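Local coordinates for aclacinomycin-N/aclacinomycin-A oxidase (Streptomyces galilaeus, PDB 2IPI), which oxidises the terminal sugar of aclacinomycin antibiotics in two successive flavin-dependent steps, turning aclacinomycin N into aclacinomycin A and then aclacinomycin Y, at residues C90-V95 and R360-G365; W440-Y445 and D471-D476; V112-G117 and T235-L240. All blocks are in the same frame, centred on the assembly; numbering follows the deposited sequence.

Interaction 1 (C90-V95 and R360-G365); sequences CFEGFV and RTKSKG. With FAD (flavin-adenine dinucleotide), chain F.
Lys362 reaches across to Glu92 in a buried salt bridge, while Ser363 sets its hydroxyl over a face of Phe91. In the charged pair, Lys362 NZ donates to Glu92 OE1; the modelled separation of 2.5 Å is unusually short and its exact length doubtful. The two side chains run obliquely past each other and only their ends make the contact. Lys362 leaves its strand pointing away from the loop, and bends at chi2 (37°) and chi3 (126°) bring its amine back toward Glu92. Glu92 is itself folded at chi2 (-82°). Both residues are buried, so each charge probably stabilises the other in its ionised form, and both ends have further partners: OE1 also accepts from the backbone N of Val472, while NZ forms a second salt bridge with Asp471.

Beside this pair, Ser363 OG is displaced toward the rim of the Phe91 ring, 3.8 Å from Phe91 CG. The far end of that ring reaches the cofactor: Phe91 CE1 approaches C1' of FAD to 3.8 Å, and CZ lies 3.9 Å from C9 of the flavin. Phe91 thus links the strand to the flavin, and it also touches the bound anthracycline, as does Thr361.

A type I turn from Cys90 to Gly93, closed by Gly93 N to Cys90 O at 3.0 Å, presents Phe91 and Glu92 to the strand. Just ahead of them, Cys90 N donates to the FAD phosphate oxygen O1A over 3.3 Å. The loop carrying this turn joins strands 82-85 and 102-105 of the FAD-binding part, whereas 360-368 is an outermost strand of the seven-stranded antiparallel sheet, paired with strand 420-428; helix 434-448 packs on Lys362.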
loop_
_atom_site.group_PDB
_atom_site.type_symbol
_atom_site.label_atom_id
_atom_site.label_comp_id
_atom_site.label_asym_id
_atom_site.label_seq_id
_atom_site.Cartn_x
_atom_site.Cartn_y
_atom_site.Cartn_z
ATOM N N CYS A 90 1.350 -4.257 8.458
ATOM C CA CYS A 90 2.248 -3.149 8.745
ATOM C C CYS A 90 3.733 -3.477 8.595
ATOM O O CYS A 90 4.281 -4.224 9.406
ATOM C CB CYS A 90 2.018 -2.664 10.186
ATOM S SG CYS A 90 2.490 -0.916 10.366
ATOM N N PHE A 91 4.397 -2.942 7.570
ATOM C CA PHE A 91 5.803 -3.337 7.341
ATOM C C PHE A 91 6.718 -3.002 8.511
ATOM O O PHE A 91 7.751 -3.639 8.711
ATOM C CB PHE A 91 6.355 -2.645 6.086
ATOM C CG PHE A 91 5.827 -3.233 4.783
ATOM C CD1 PHE A 91 5.351 -2.411 3.783
ATOM C CD2 PHE A 91 5.846 -4.608 4.615
ATOM C CE1 PHE A 91 4.873 -2.953 2.601
ATOM C CE2 PHE A 91 5.355 -5.161 3.446
ATOM C CZ PHE A 91 4.883 -4.323 2.447
ATOM N N GLU A 92 6.360 -1.985 9.303
ATOM C CA GLU A 92 7.223 -1.564 10.409
ATOM C C GLU A 92 6.717 -2.051 11.758
ATOM O O GLU A 92 7.235 -1.739 12.827
ATOM C CB GLU A 92 7.363 -0.040 10.385
ATOM C CG GLU A 92 8.336 0.439 9.318
ATOM C CD GLU A 92 9.781 0.351 9.817
ATOM O OE1 GLU A 92 10.614 1.139 9.338
ATOM O OE2 GLU A 92 10.053 -0.530 10.658
ATOM N N GLY A 93 5.664 -2.884 11.734
ATOM C CA GLY A 93 5.195 -3.529 12.941
ATOM C C GLY A 93 4.902 -2.595 14.102
ATOM O O GLY A 93 5.087 -2.976 15.250
ATOM N N PHE A 94 4.471 -1.395 13.793
ATOM C CA PHE A 94 4.049 -0.346 14.705
ATOM C C PHE A 94 3.088 -0.838 15.781
ATOM O O PHE A 94 3.211 -0.421 16.934
ATOM C CB PHE A 94 3.376 0.767 13.912
ATOM C CG PHE A 94 4.254 1.616 13.030
ATOM C CD1 PHE A 94 3.717 2.309 11.967
ATOM C CD2 PHE A 94 5.608 1.760 13.268
ATOM C CE1 PHE A 94 4.494 3.124 11.164
ATOM C CE2 PHE A 94 6.408 2.551 12.473
ATOM C CZ PHE A 94 5.852 3.247 11.418
ATOM N N VAL A 95 2.127 -1.683 15.420
ATOM C CA VAL A 95 1.114 -2.181 16.347
ATOM C C VAL A 95 1.732 -3.012 17.456
ATOM O O VAL A 95 1.243 -3.043 18.591
ATOM C CB VAL A 95 0.044 -2.991 15.566
ATOM C CG1 VAL A 95 -0.890 -3.750 16.500
ATOM C CG2 VAL A 95 -0.717 -2.046 14.651
ATOM N N ARG A 360 11.043 -12.243 8.285
ATOM C CA ARG A 360 11.617 -10.970 8.698
ATOM C C ARG A 360 11.886 -10.076 7.491
ATOM O O ARG A 360 12.519 -10.540 6.537
ATOM C CB ARG A 360 12.913 -11.182 9.490
ATOM C CG ARG A 360 12.809 -12.011 10.752
ATOM C CD ARG A 360 13.934 -11.617 11.717
ATOM N NE ARG A 360 13.607 -11.915 13.100
ATOM C CZ ARG A 360 13.450 -11.118 14.138
ATOM N NH1 ARG A 360 13.151 -11.649 15.320
ATOM N NH2 ARG A 360 13.575 -9.804 14.063
ATOM N N THR A 361 11.429 -8.827 7.503
ATOM C CA THR A 361 11.623 -7.915 6.390
ATOM C C THR A 361 11.933 -6.475 6.813
ATOM O O THR A 361 11.576 -5.998 7.880
ATOM C CB THR A 361 10.384 -7.823 5.465
ATOM O OG1 THR A 361 9.323 -7.199 6.217
ATOM C CG2 THR A 361 9.878 -9.183 5.030
ATOM N N LYS A 362 12.605 -5.774 5.921
ATOM C CA LYS A 362 12.815 -4.341 5.944
ATOM C C LYS A 362 12.590 -3.766 4.560
ATOM O O LYS A 362 13.171 -4.281 3.597
ATOM C CB LYS A 362 14.220 -3.996 6.458
ATOM C CG LYS A 362 14.516 -2.514 6.589
ATOM C CD LYS A 362 13.356 -1.668 7.046
ATOM C CE LYS A 362 13.555 -0.768 8.247
ATOM N NZ LYS A 362 12.691 0.453 8.132
ATOM N N SER A 363 11.756 -2.730 4.408
ATOM C CA SER A 363 11.564 -2.196 3.059
ATOM C C SER A 363 11.403 -0.685 3.016
ATOM O O SER A 363 11.185 0.002 4.019
ATOM C CB SER A 363 10.363 -2.863 2.368
ATOM O OG SER A 363 9.294 -3.029 3.275
ATOM N N LYS A 364 11.553 -0.151 1.795
ATOM C CA LYS A 364 11.520 1.282 1.543
ATOM C C LYS A 364 11.221 1.579 0.082
ATOM O O LYS A 364 11.797 0.984 -0.839
ATOM C CB LYS A 364 12.828 1.970 1.935
ATOM C CG LYS A 364 14.011 1.022 1.953
ATOM C CD LYS A 364 15.264 1.738 2.380
ATOM C CE LYS A 364 15.040 2.864 3.357
ATOM N NZ LYS A 364 15.459 2.562 4.752
ATOM N N GLY A 365 10.320 2.546 -0.126
ATOM C CA GLY A 365 9.866 2.877 -1.446
ATOM C C GLY A 365 10.161 4.256 -1.967
ATOM O O GLY A 365 10.925 5.003 -1.344
HETATM P PA FAD F . -2.342 -3.459 10.004
HETATM O O1A FAD F . -1.088 -3.740 10.583
HETATM O O2A FAD F . -3.435 -4.028 10.792
HETATM O O5B FAD F . -2.548 -1.911 9.817
HETATM C C5B FAD F . -1.603 -1.101 9.243
HETATM C C4B FAD F . -1.755 0.331 9.749
HETATM O O4B FAD F . -3.109 0.688 9.712
HETATM C C3B FAD F . -1.364 0.445 11.234
HETATM O O3B FAD F . -0.943 1.726 11.532
HETATM C C2B FAD F . -2.676 0.189 11.955
HETATM O O2B FAD F . -2.756 0.702 13.258
HETATM C C1B FAD F . -3.633 0.843 10.983
HETATM N N9A FAD F . -5.024 0.365 11.107
HETATM C C8A FAD F . -5.447 -0.905 11.071
HETATM N N7A FAD F . -6.765 -0.955 11.193
HETATM C C5A FAD F . -7.192 0.299 11.336
HETATM C C6A FAD F . -8.455 0.853 11.498
HETATM N N6A FAD F . -9.471 0.079 11.463
HETATM N N1A FAD F . -8.586 2.166 11.596
HETATM C C2A FAD F . -7.513 2.918 11.518
HETATM N N3A FAD F . -6.299 2.430 11.348
HETATM C C4A FAD F . -6.125 1.145 11.274
HETATM N N1 FAD F . -0.162 -1.831 -0.446
HETATM C C2 FAD F . -0.582 -1.285 -1.636
HETATM O O2 FAD F . -0.889 -0.180 -1.757
HETATM N N3 FAD F . -0.639 -2.103 -2.731
HETATM C C4 FAD F . -0.295 -3.442 -2.671
HETATM O O4 FAD F . -0.455 -4.131 -3.639
HETATM C C4X FAD F . 0.112 -3.988 -1.452
HETATM N N5 FAD F . 0.489 -5.294 -1.336
HETATM C C5X FAD F . 0.820 -5.840 -0.139
HETATM C C6 FAD F . 1.111 -7.202 -0.034
HETATM C C7 FAD F . 1.496 -7.718 1.169
HETATM C C7M FAD F . 1.681 -9.199 1.234
HETATM C C8 FAD F . 1.509 -6.922 2.319
HETATM C C8M FAD F . 1.627 -7.577 3.677
HETATM C C9 FAD F . 1.197 -5.589 2.176
HETATM C C9A FAD F . 0.884 -5.011 0.972
HETATM N N10 FAD F . 0.598 -3.664 0.861
HETATM C C10 FAD F . 0.169 -3.162 -0.332
HETATM C "C1'" FAD F . 1.173 -2.665 1.812
HETATM C "C2'" FAD F . 0.322 -2.347 3.043
HETATM O "O2'" FAD F . 0.726 -2.865 4.267
HETATM C "C3'" FAD F . -1.151 -2.633 2.869
HETATM O "O3'" FAD F . -1.682 -1.974 1.761
HETATM C "C4'" FAD F . -1.767 -2.302 4.263
HETATM O "O4'" FAD F . -1.040 -1.438 5.040
HETATM C "C5'" FAD F . -2.138 -3.427 5.200
HETATM O "O5'" FAD F . -2.891 -2.944 6.262
HETATM P P FAD F . -3.323 -3.992 7.336
HETATM O O1P FAD F . -4.631 -3.720 7.811
HETATM O O2P FAD F . -3.191 -5.262 6.765
HETATM O O3P FAD F . -2.255 -3.968 8.503
#

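Interaction 2 (W440-Y445 and D471-D476); sequences WIREIY and DVDLVD
Arg442 and Asp473 meet through a two-pronged salt bridge in which the NE and NH2 side of the guanidinium addresses both oxygens of the carboxylate. Arg442 NH2 donates to OD2 of Asp473 over 3.2 Å, and NE makes a weaker but straighter bond to OD1 at 3.3 Å, its N-H...O angle being 168°. The side chains cross at about a right angle, and their flat ends are not coplanar: the guanidinium and carboxylate planes stand 54° apart. The carboxylate carbon nevertheless sits at the edge of the guanidinium, in its plane. OD2 is approached on its syn side, somewhat out of the carboxylate plane, so the pairing is a twisted version of the flat bidentate arrangement.

Arg442 gets there with an extended chain from CG to NE, which carries the guanidinium off the helix flank to the 3-10 turn. On the other side, Asp473 points toward the helix. Its OD1 is shared, since Lys364 makes a salt bridge to the same oxygen. The nearby OD1 of Asp471 is a second acceptor, and the two cations around Asp473 together with Lys362 at Asp471 probably offset the closeness of these carboxylates.

A looser link lies farther along the helix. A water donates to OD2 of Asp471 over 3.1 Å and, weakly, to Tyr445 OH, spanning two side chains that do not touch directly. Asp471 OD1 also accepts a weak bond from the backbone N of Asp473.

Within the turn, Leu474 N bonds to Asp471 O at 2.9 Å. The Arg442-Asp473 salt bridge fastens helix 434-448 to the 3-10 segment 472-475 of the berberine-like C-terminal region, a few residues beyond Tyr469, a proton acceptor of the active site.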
loop_
_atom_site.group_PDB
_atom_site.type_symbol
_atom_site.label_atom_id
_atom_site.label_comp_id
_atom_site.label_asym_id
_atom_site.label_seq_id
_atom_site.Cartn_x
_atom_site.Cartn_y
_atom_site.Cartn_z
ATOM N N TRP A 440 22.311 -3.905 4.147
ATOM C CA TRP A 440 22.045 -4.038 2.728
ATOM C C TRP A 440 20.976 -3.080 2.231
ATOM O O TRP A 440 21.197 -2.306 1.304
ATOM C CB TRP A 440 21.632 -5.498 2.453
ATOM C CG TRP A 440 20.661 -5.631 1.319
ATOM C CD1 TRP A 440 19.303 -5.778 1.374
ATOM C CD2 TRP A 440 21.010 -5.627 -0.069
ATOM N NE1 TRP A 440 18.796 -5.864 0.106
ATOM C CE2 TRP A 440 19.816 -5.776 -0.798
ATOM C CE3 TRP A 440 22.223 -5.509 -0.754
ATOM C CZ2 TRP A 440 19.792 -5.811 -2.190
ATOM C CZ3 TRP A 440 22.191 -5.543 -2.133
ATOM C CH2 TRP A 440 20.990 -5.692 -2.838
ATOM N N ILE A 441 19.777 -3.141 2.832
ATOM C CA ILE A 441 18.679 -2.346 2.288
ATOM C C ILE A 441 18.934 -0.850 2.426
ATOM O O ILE A 441 18.525 -0.039 1.596
ATOM C CB ILE A 441 17.318 -2.657 2.951
ATOM C CG1 ILE A 441 17.372 -3.022 4.429
ATOM C CG2 ILE A 441 16.601 -3.747 2.170
ATOM C CD1 ILE A 441 17.542 -1.842 5.363
ATOM N N ARG A 442 19.624 -0.479 3.513
ATOM C CA ARG A 442 19.821 0.960 3.686
ATOM C C ARG A 442 20.826 1.489 2.673
ATOM O O ARG A 442 20.635 2.571 2.123
ATOM C CB ARG A 442 20.281 1.262 5.111
ATOM C CG ARG A 442 19.188 1.101 6.147
ATOM C CD ARG A 442 19.811 0.675 7.479
ATOM N NE ARG A 442 18.860 0.909 8.560
ATOM C CZ ARG A 442 18.896 0.448 9.788
ATOM N NH1 ARG A 442 19.880 -0.336 10.184
ATOM N NH2 ARG A 442 17.925 0.783 10.633
ATOM N N GLU A 443 21.883 0.725 2.453
ATOM C CA GLU A 443 22.912 1.067 1.482
ATOM C C GLU A 443 22.389 1.260 0.070
ATOM O O GLU A 443 22.743 2.252 -0.567
ATOM C CB GLU A 443 23.977 -0.038 1.472
ATOM C CG GLU A 443 25.074 0.133 2.511
ATOM C CD GLU A 443 25.567 -1.203 3.038
ATOM O OE1 GLU A 443 26.233 -1.230 4.104
ATOM O OE2 GLU A 443 25.284 -2.237 2.391
ATOM N N ILE A 444 21.561 0.364 -0.489
ATOM C CA ILE A 444 21.081 0.596 -1.845
ATOM C C ILE A 444 20.254 1.876 -1.981
ATOM O O ILE A 444 20.357 2.620 -2.961
ATOM C CB ILE A 444 20.167 -0.530 -2.395
ATOM C CG1 ILE A 444 20.056 -1.752 -1.509
ATOM C CG2 ILE A 444 20.588 -0.867 -3.824
ATOM C CD1 ILE A 444 18.909 -2.679 -1.860
ATOM N N TYR A 445 19.415 2.096 -0.971
ATOM C CA TYR A 445 18.519 3.241 -0.969
ATOM C C TYR A 445 19.257 4.579 -0.929
ATOM O O TYR A 445 19.020 5.436 -1.783
ATOM C CB TYR A 445 17.583 3.149 0.238
ATOM C CG TYR A 445 16.331 3.990 0.121
ATOM C CD1 TYR A 445 16.190 5.173 0.823
ATOM C CD2 TYR A 445 15.280 3.576 -0.688
ATOM C CE1 TYR A 445 15.039 5.943 0.717
ATOM C CE2 TYR A 445 14.132 4.334 -0.797
ATOM C CZ TYR A 445 14.016 5.512 -0.096
ATOM O OH TYR A 445 12.866 6.257 -0.208
ATOM N N ASP A 471 8.946 4.004 6.837
ATOM C CA ASP A 471 10.383 3.796 7.016
ATOM C C ASP A 471 10.897 4.745 8.112
ATOM O O ASP A 471 11.039 5.936 7.874
ATOM C CB ASP A 471 11.137 4.035 5.725
ATOM C CG ASP A 471 12.638 3.845 5.857
ATOM O OD1 ASP A 471 13.081 3.064 6.701
ATOM O OD2 ASP A 471 13.382 4.517 5.108
ATOM N N VAL A 472 11.132 4.185 9.287
ATOM C CA VAL A 472 11.428 5.089 10.416
ATOM C C VAL A 472 12.842 5.631 10.313
ATOM O O VAL A 472 13.268 6.532 11.034
ATOM C CB VAL A 472 11.099 4.346 11.722
ATOM C CG1 VAL A 472 12.283 3.524 12.199
ATOM C CG2 VAL A 472 10.603 5.358 12.753
ATOM N N ASP A 473 13.615 5.121 9.357
ATOM C CA ASP A 473 14.911 5.685 9.005
ATOM C C ASP A 473 14.735 7.088 8.446
ATOM O O ASP A 473 15.694 7.870 8.411
ATOM C CB ASP A 473 15.634 4.809 7.974
ATOM C CG ASP A 473 15.973 3.438 8.536
ATOM O OD1 ASP A 473 15.997 2.447 7.781
ATOM O OD2 ASP A 473 16.223 3.370 9.762
ATOM N N LEU A 474 13.509 7.411 8.007
ATOM C CA LEU A 474 13.267 8.750 7.477
ATOM C C LEU A 474 13.391 9.815 8.568
ATOM O O LEU A 474 13.510 10.995 8.235
ATOM C CB LEU A 474 11.892 8.873 6.830
ATOM C CG LEU A 474 11.628 8.021 5.582
ATOM C CD1 LEU A 474 10.382 8.525 4.852
ATOM C CD2 LEU A 474 12.834 7.994 4.662
ATOM N N VAL A 475 13.357 9.370 9.813
ATOM C CA VAL A 475 13.445 10.255 10.968
ATOM C C VAL A 475 14.785 10.082 11.673
ATOM O O VAL A 475 15.032 10.695 12.713
ATOM C CB VAL A 475 12.293 9.982 11.955
ATOM C CG1 VAL A 475 12.273 11.024 13.060
ATOM C CG2 VAL A 475 10.962 9.936 11.216
ATOM N N ASP A 476 15.671 9.265 11.108
ATOM C CA ASP A 476 17.031 9.134 11.614
ATOM C C ASP A 476 18.017 9.981 10.796
ATOM O O ASP A 476 18.200 9.795 9.592
ATOM C CB ASP A 476 17.448 7.663 11.603
ATOM C CG ASP A 476 18.886 7.479 12.053
ATOM O OD1 ASP A 476 19.099 7.112 13.224
ATOM O OD2 ASP A 476 19.795 7.712 11.228
HETATM O O HOH W 1 11.600 5.052 2.666
#

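Interaction 3 (V112-G117 and T235-L240); sequences VFYDSG and TDPSQL
Pro237 places CG over one face of the Tyr114 ring in a CH-pi contact. Pro237 CG stands 3.6 Å from the Tyr114 ring centroid and 24° off the ring normal, displaced toward the rim, where it comes within 3.3 Å of Tyr114 CE2. The two side chains cross at about a right angle. Tyr114 reaches this position because its CG is anti to the backbone N (chi1 175°), which extends the ring from the strand toward the loop.

Around the phenol end the packing relaxes. CD1 of Leu240 approaches obliquely, 3.8 Å from Tyr114 OH and 4.1 Å from Tyr114 CE1, while Thr235 contributes merely its carbonyl oxygen, 3.7 Å from Tyr114 OH. Leu240 is buried, but Thr235 is exposed at the margin of the contact.

On the exposed side an Asx turn spans Pro237, with Asp236 OD1 accepting from Ser238 N; Ser238 OG donates to the same oxygen, each at 3.0 Å. Phe121 and Trp140 also touch Tyr114 and Pro237, extending the apolar cluster into strand 120-123 and helix 129-140. The result is a tyrosine-proline contact that packs a connecting loop against the edge strand 112-115 of the five-stranded antiparallel sheet in the FAD-binding part.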
loop_
_atom_site.group_PDB
_atom_site.type_symbol
_atom_site.label_atom_id
_atom_site.label_comp_id
_atom_site.label_asym_id
_atom_site.label_seq_id
_atom_site.Cartn_x
_atom_site.Cartn_y
_atom_site.Cartn_z
ATOM N N VAL A 112 -19.445 -7.444 4.320
ATOM C CA VAL A 112 -19.460 -6.664 3.095
ATOM C C VAL A 112 -20.824 -6.782 2.438
ATOM O O VAL A 112 -21.316 -7.896 2.256
ATOM C CB VAL A 112 -18.411 -7.130 2.062
ATOM C CG1 VAL A 112 -18.220 -6.022 1.034
ATOM C CG2 VAL A 112 -17.081 -7.516 2.700
ATOM N N PHE A 113 -21.413 -5.641 2.094
ATOM C CA PHE A 113 -22.731 -5.689 1.465
ATOM C C PHE A 113 -22.977 -4.371 0.750
ATOM O O PHE A 113 -22.175 -3.449 0.852
ATOM C CB PHE A 113 -23.795 -5.971 2.513
ATOM C CG PHE A 113 -23.884 -4.977 3.663
ATOM C CD1 PHE A 113 -24.703 -3.864 3.583
ATOM C CD2 PHE A 113 -23.155 -5.162 4.814
ATOM C CE1 PHE A 113 -24.779 -2.967 4.627
ATOM C CE2 PHE A 113 -23.225 -4.272 5.876
ATOM C CZ PHE A 113 -24.051 -3.166 5.794
ATOM N N TYR A 114 -24.057 -4.272 0.005
ATOM C CA TYR A 114 -24.510 -3.045 -0.599
ATOM C C TYR A 114 -25.618 -2.423 0.236
ATOM O O TYR A 114 -26.433 -3.134 0.824
ATOM C CB TYR A 114 -25.046 -3.339 -2.004
ATOM C CG TYR A 114 -25.655 -2.124 -2.654
ATOM C CD1 TYR A 114 -24.903 -0.991 -2.951
ATOM C CD2 TYR A 114 -27.007 -2.143 -2.960
ATOM C CE1 TYR A 114 -25.501 0.100 -3.544
ATOM C CE2 TYR A 114 -27.598 -1.054 -3.556
ATOM C CZ TYR A 114 -26.845 0.068 -3.842
ATOM O OH TYR A 114 -27.469 1.132 -4.439
ATOM N N ASP A 115 -25.694 -1.101 0.306
ATOM C CA ASP A 115 -26.866 -0.513 0.949
ATOM C C ASP A 115 -27.668 0.293 -0.065
ATOM O O ASP A 115 -27.229 1.370 -0.472
ATOM C CB ASP A 115 -26.500 0.387 2.117
ATOM C CG ASP A 115 -27.728 0.820 2.895
ATOM O OD1 ASP A 115 -27.659 0.692 4.137
ATOM O OD2 ASP A 115 -28.734 1.280 2.333
ATOM N N SER A 116 -28.814 -0.245 -0.477
ATOM C CA SER A 116 -29.652 0.438 -1.457
ATOM C C SER A 116 -29.978 1.851 -0.985
ATOM O O SER A 116 -30.087 2.783 -1.783
ATOM C CB SER A 116 -30.945 -0.331 -1.730
ATOM O OG SER A 116 -30.844 -1.680 -1.332
ATOM N N GLY A 117 -30.121 1.980 0.336
ATOM C CA GLY A 117 -30.480 3.288 0.871
ATOM C C GLY A 117 -29.420 4.308 0.469
ATOM O O GLY A 117 -29.683 5.234 -0.293
ATOM N N THR A 235 -29.536 3.816 -9.316
ATOM C CA THR A 235 -29.731 2.949 -8.161
ATOM C C THR A 235 -29.263 1.521 -8.399
ATOM O O THR A 235 -29.394 0.677 -7.511
ATOM C CB THR A 235 -31.228 2.923 -7.770
ATOM O OG1 THR A 235 -32.007 2.464 -8.889
ATOM C CG2 THR A 235 -31.719 4.324 -7.449
ATOM N N ASP A 236 -28.728 1.233 -9.580
ATOM C CA ASP A 236 -28.229 -0.098 -9.930
ATOM C C ASP A 236 -26.831 -0.327 -9.379
ATOM O O ASP A 236 -25.919 0.376 -9.836
ATOM C CB ASP A 236 -28.205 -0.255 -11.453
ATOM C CG ASP A 236 -27.960 -1.694 -11.869
ATOM O OD1 ASP A 236 -27.240 -2.433 -11.172
ATOM O OD2 ASP A 236 -28.499 -2.120 -12.916
ATOM N N PRO A 237 -26.640 -1.232 -8.424
ATOM C CA PRO A 237 -25.307 -1.378 -7.803
ATOM C C PRO A 237 -24.231 -1.762 -8.814
ATOM O O PRO A 237 -23.101 -1.294 -8.727
ATOM C CB PRO A 237 -25.492 -2.496 -6.775
ATOM C CG PRO A 237 -26.960 -2.466 -6.480
ATOM C CD PRO A 237 -27.597 -2.162 -7.808
ATOM N N SER A 238 -24.535 -2.588 -9.800
ATOM C CA SER A 238 -23.565 -3.083 -10.769
ATOM C C SER A 238 -22.890 -1.966 -11.561
ATOM O O SER A 238 -21.904 -2.215 -12.260
ATOM C CB SER A 238 -24.222 -4.040 -11.767
ATOM O OG SER A 238 -25.332 -4.745 -11.248
ATOM N N GLN A 239 -23.404 -0.747 -11.504
ATOM C CA GLN A 239 -22.882 0.369 -12.283
ATOM C C GLN A 239 -22.401 1.483 -11.348
ATOM O O GLN A 239 -22.196 2.605 -11.820
ATOM C CB GLN A 239 -23.915 0.952 -13.231
ATOM C CG GLN A 239 -24.379 0.051 -14.365
ATOM C CD GLN A 239 -25.052 0.874 -15.443
ATOM O OE1 GLN A 239 -24.422 1.552 -16.258
ATOM N NE2 GLN A 239 -26.386 0.815 -15.439
ATOM N N LEU A 240 -22.233 1.142 -10.074
ATOM C CA LEU A 240 -21.849 2.159 -9.084
ATOM C C LEU A 240 -20.380 2.062 -8.725
ATOM O O LEU A 240 -19.852 2.915 -7.994
ATOM C CB LEU A 240 -22.734 2.079 -7.829
ATOM C CG LEU A 240 -24.172 2.582 -8.021
ATOM C CD1 LEU A 240 -24.904 2.728 -6.699
ATOM C CD2 LEU A 240 -24.184 3.891 -8.800
#

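From the N terminus, the chain first passes 90-95 and then 112-117. The latter meets 235-240, so interaction 3 closes a loop of 117 residues lying wholly inside the 264-residue loop that interaction 1 closes at 360-365. Interaction 2 follows in series, closing a short loop of 25 residues between 440-445 and 471-476. Interactions 1 and 2 have centres about 11 Å apart and touch: Gly365 O lies 2.6 Å from Tyr445 OH, a probable hydrogen bond. Together they join the cofactor loop, the seven-stranded sheet, helix 434-448 and the C-terminal region. On the opposite side of the chain's centre, interaction 3 joins edge strand 112-115 to the loop between strands 221-227 and 248-256.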